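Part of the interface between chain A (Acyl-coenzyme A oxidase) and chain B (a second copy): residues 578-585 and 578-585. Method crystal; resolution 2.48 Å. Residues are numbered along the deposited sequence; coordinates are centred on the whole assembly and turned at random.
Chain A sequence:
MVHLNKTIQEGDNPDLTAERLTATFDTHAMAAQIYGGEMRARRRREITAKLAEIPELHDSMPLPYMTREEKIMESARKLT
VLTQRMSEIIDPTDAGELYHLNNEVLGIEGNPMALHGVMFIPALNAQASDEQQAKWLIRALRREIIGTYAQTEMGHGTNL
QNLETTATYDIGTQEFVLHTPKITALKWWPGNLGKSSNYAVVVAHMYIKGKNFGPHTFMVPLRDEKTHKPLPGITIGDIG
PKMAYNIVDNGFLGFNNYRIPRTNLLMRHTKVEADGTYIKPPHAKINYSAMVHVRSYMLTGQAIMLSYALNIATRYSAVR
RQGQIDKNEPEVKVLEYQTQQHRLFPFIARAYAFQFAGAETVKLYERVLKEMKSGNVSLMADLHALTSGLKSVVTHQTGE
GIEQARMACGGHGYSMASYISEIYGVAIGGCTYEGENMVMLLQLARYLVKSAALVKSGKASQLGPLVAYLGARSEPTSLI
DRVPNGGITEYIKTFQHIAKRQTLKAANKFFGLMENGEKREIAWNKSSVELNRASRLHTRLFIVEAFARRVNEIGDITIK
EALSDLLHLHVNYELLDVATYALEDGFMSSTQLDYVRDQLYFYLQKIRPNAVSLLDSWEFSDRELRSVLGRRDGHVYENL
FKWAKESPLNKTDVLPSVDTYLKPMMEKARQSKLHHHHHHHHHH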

# COMPACT_ATOMS: atom_id res chain seq x y z
N VAL A 578 -20.98 -4.14 -2.68
CA VAL A 578 -21.26 -4.87 -3.91
C VAL A 578 -22.65 -4.53 -4.44
O VAL A 578 -23.29 -5.34 -5.13
CB VAL A 578 -21.11 -6.40 -3.69
CG1 VAL A 578 -19.68 -6.74 -3.28
CG2 VAL A 578 -22.09 -6.90 -2.62
N ALA A 579 -23.12 -3.31 -4.18
CA ALA A 579 -24.49 -2.93 -4.50
C ALA A 579 -24.79 -3.00 -6.00
O ALA A 579 -25.93 -3.26 -6.39
CB ALA A 579 -24.79 -1.53 -3.97
N THR A 580 -23.79 -2.72 -6.85
CA THR A 580 -23.97 -2.81 -8.30
C THR A 580 -24.61 -4.13 -8.73
O THR A 580 -25.50 -4.16 -9.59
CB THR A 580 -22.62 -2.67 -9.00
OG1 THR A 580 -22.15 -1.32 -8.89
CG2 THR A 580 -22.75 -3.08 -10.46
N TYR A 581 -24.10 -5.24 -8.20
CA TYR A 581 -24.66 -6.52 -8.57
C TYR A 581 -26.08 -6.67 -8.05
O TYR A 581 -26.91 -7.29 -8.72
CB TYR A 581 -23.77 -7.64 -8.05
CG TYR A 581 -22.36 -7.52 -8.57
CD1 TYR A 581 -22.05 -7.87 -9.89
CD2 TYR A 581 -21.33 -7.07 -7.75
CE1 TYR A 581 -20.76 -7.77 -10.37
CE2 TYR A 581 -20.03 -6.97 -8.23
CZ TYR A 581 -19.75 -7.31 -9.53
OH TYR A 581 -18.46 -7.21 -10.00
N ALA A 582 -26.39 -6.05 -6.91
CA ALA A 582 -27.73 -6.18 -6.33
C ALA A 582 -28.76 -5.36 -7.09
O ALA A 582 -29.91 -5.78 -7.23
CB ALA A 582 -27.68 -5.76 -4.85
N LEU A 583 -28.36 -4.20 -7.61
CA LEU A 583 -29.26 -3.31 -8.34
C LEU A 583 -29.49 -3.72 -9.79
O LEU A 583 -30.47 -3.29 -10.40
CB LEU A 583 -28.69 -1.89 -8.32
CG LEU A 583 -28.48 -1.18 -6.99
CD1 LEU A 583 -27.52 -0.03 -7.20
CD2 LEU A 583 -29.79 -0.66 -6.45
N GLU A 584 -28.58 -4.51 -10.38
CA GLU A 584 -28.55 -4.67 -11.83
C GLU A 584 -29.80 -5.35 -12.39
O GLU A 584 -30.28 -4.97 -13.47
CB GLU A 584 -27.31 -5.45 -12.25
CG GLU A 584 -26.53 -4.75 -13.33
CD GLU A 584 -25.40 -5.59 -13.83
OE1 GLU A 584 -24.74 -6.27 -12.98
OE2 GLU A 584 -25.15 -5.55 -15.07
N ASP A 585 -30.29 -6.40 -11.75
CA ASP A 585 -31.51 -7.04 -12.22
C ASP A 585 -32.74 -6.53 -11.46
O ASP A 585 -33.78 -7.18 -11.47
CB ASP A 585 -31.42 -8.56 -12.10
CG ASP A 585 -31.11 -9.03 -10.69
OD1 ASP A 585 -30.73 -8.15 -9.87
OD2 ASP A 585 -31.20 -10.24 -10.39
N VAL B 578 -18.03 3.34 -10.78
CA VAL B 578 -19.04 4.07 -10.01
C VAL B 578 -20.45 3.69 -10.48
O VAL B 578 -21.37 4.52 -10.48
CB VAL B 578 -18.80 5.59 -10.11
CG1 VAL B 578 -17.41 5.92 -9.59
CG2 VAL B 578 -18.97 6.09 -11.55
N ALA B 579 -20.60 2.42 -10.89
CA ALA B 579 -21.82 1.94 -11.54
C ALA B 579 -23.05 2.05 -10.64
O ALA B 579 -24.16 2.32 -11.13
CB ALA B 579 -21.63 0.50 -12.01
N THR B 580 -22.88 1.81 -9.33
CA THR B 580 -24.00 1.92 -8.40
C THR B 580 -24.75 3.24 -8.53
O THR B 580 -25.98 3.27 -8.60
CB THR B 580 -23.49 1.71 -6.97
OG1 THR B 580 -23.12 0.34 -6.80
CG2 THR B 580 -24.56 2.08 -5.93
N TYR B 581 -24.02 4.36 -8.57
CA TYR B 581 -24.68 5.66 -8.68
C TYR B 581 -25.47 5.79 -9.99
O TYR B 581 -26.47 6.53 -10.04
CB TYR B 581 -23.64 6.77 -8.55
CG TYR B 581 -22.84 6.68 -7.28
CD1 TYR B 581 -23.38 7.09 -6.07
CD2 TYR B 581 -21.56 6.14 -7.28
CE1 TYR B 581 -22.67 6.99 -4.90
CE2 TYR B 581 -20.82 6.04 -6.09
CZ TYR B 581 -21.38 6.46 -4.89
OH TYR B 581 -20.69 6.37 -3.69
N ALA B 582 -25.03 5.12 -11.06
CA ALA B 582 -25.74 5.21 -12.34
C ALA B 582 -26.99 4.34 -12.35
O ALA B 582 -28.00 4.70 -12.96
CB ALA B 582 -24.80 4.81 -13.49
N LEU B 583 -26.93 3.19 -11.67
CA LEU B 583 -28.03 2.25 -11.65
C LEU B 583 -29.12 2.65 -10.65
O LEU B 583 -30.28 2.29 -10.84
CB LEU B 583 -27.51 0.85 -11.29
CG LEU B 583 -26.54 0.12 -12.23
CD1 LEU B 583 -25.81 -0.97 -11.49
CD2 LEU B 583 -27.27 -0.47 -13.43
N GLU B 584 -28.77 3.41 -9.61
CA GLU B 584 -29.68 3.51 -8.47
C GLU B 584 -31.01 4.13 -8.86
O GLU B 584 -32.08 3.66 -8.43
CB GLU B 584 -29.06 4.30 -7.33
CG GLU B 584 -29.21 3.57 -6.01
CD GLU B 584 -28.79 4.42 -4.82
OE1 GLU B 584 -27.71 5.09 -4.93
OE2 GLU B 584 -29.57 4.45 -3.82
N ASP B 585 -30.98 5.19 -9.65
CA ASP B 585 -32.20 5.85 -10.08
C ASP B 585 -32.70 5.35 -11.44
O ASP B 585 -33.56 5.99 -12.04
CB ASP B 585 -31.95 7.35 -10.16
CG ASP B 585 -30.85 7.69 -11.13
OD1 ASP B 585 -30.10 6.79 -11.54
OD2 ASP B 585 -30.74 8.87 -11.53

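The two short helices run nearly side by side, their N-to-C directions differing by 24° and their axes approaching to 8.8 Å. The register is that of a near-symmetric pair: Thr A580 lies nearest Thr B580 and Leu A583 nearest Leu B583, with CA atoms 4.7 Å and 6.6 Å apart respectively, so the backbones are closer at the threonines.

There the one hydrogen bond across the stretches forms, Thr A580 OG1 to Thr B580 OG1 at 2.8 Å; either hydroxyl could donate. Both CA-to-CB bonds point sideways, and the m rotamers (chi1 -71° and -70°) bring the two hydroxyls together. Thr A580 N also lies 3.1 Å from Thr B580 OG1, but the angle is too poor for a hydrogen bond. The small side chains of Ala A579 and Ala B579 point toward the partner and fit this close approach: Thr A580 OG1 lies 3.6 Å from Ala B579 CB, and Ala A579 CB lies 3.8 Å from Thr B580 OG1.

The threonine methyls serve the apolar side of the contact. Leu A583 CD1 packs 3.9 Å from Thr B580 CG2, and Thr A580 CG2 sits 3.9 Å from Leu B583 CD1. Each leucine points toward the other helix in the m, t conformation (chi1 -61° and -64°, chi2 161° in both), which carries CD1 across to the partner; Leu A583 CD1 is also 4.2 Å from Leu B583 CB. Each leucine has 75 Å² covered, the largest share of the 334 Å² buried in total.

Glu A584 and Glu B584 contribute aliphatic carbon: Glu A584 CG lies 4.3 Å from Leu B583 CD1, and Leu A583 CD1 lies 4.2 Å from Glu B584 CG. Their chi1 values, -129° and -131°, fall between wells, while their carboxylates are hydrogen-bonded elsewhere in the structure.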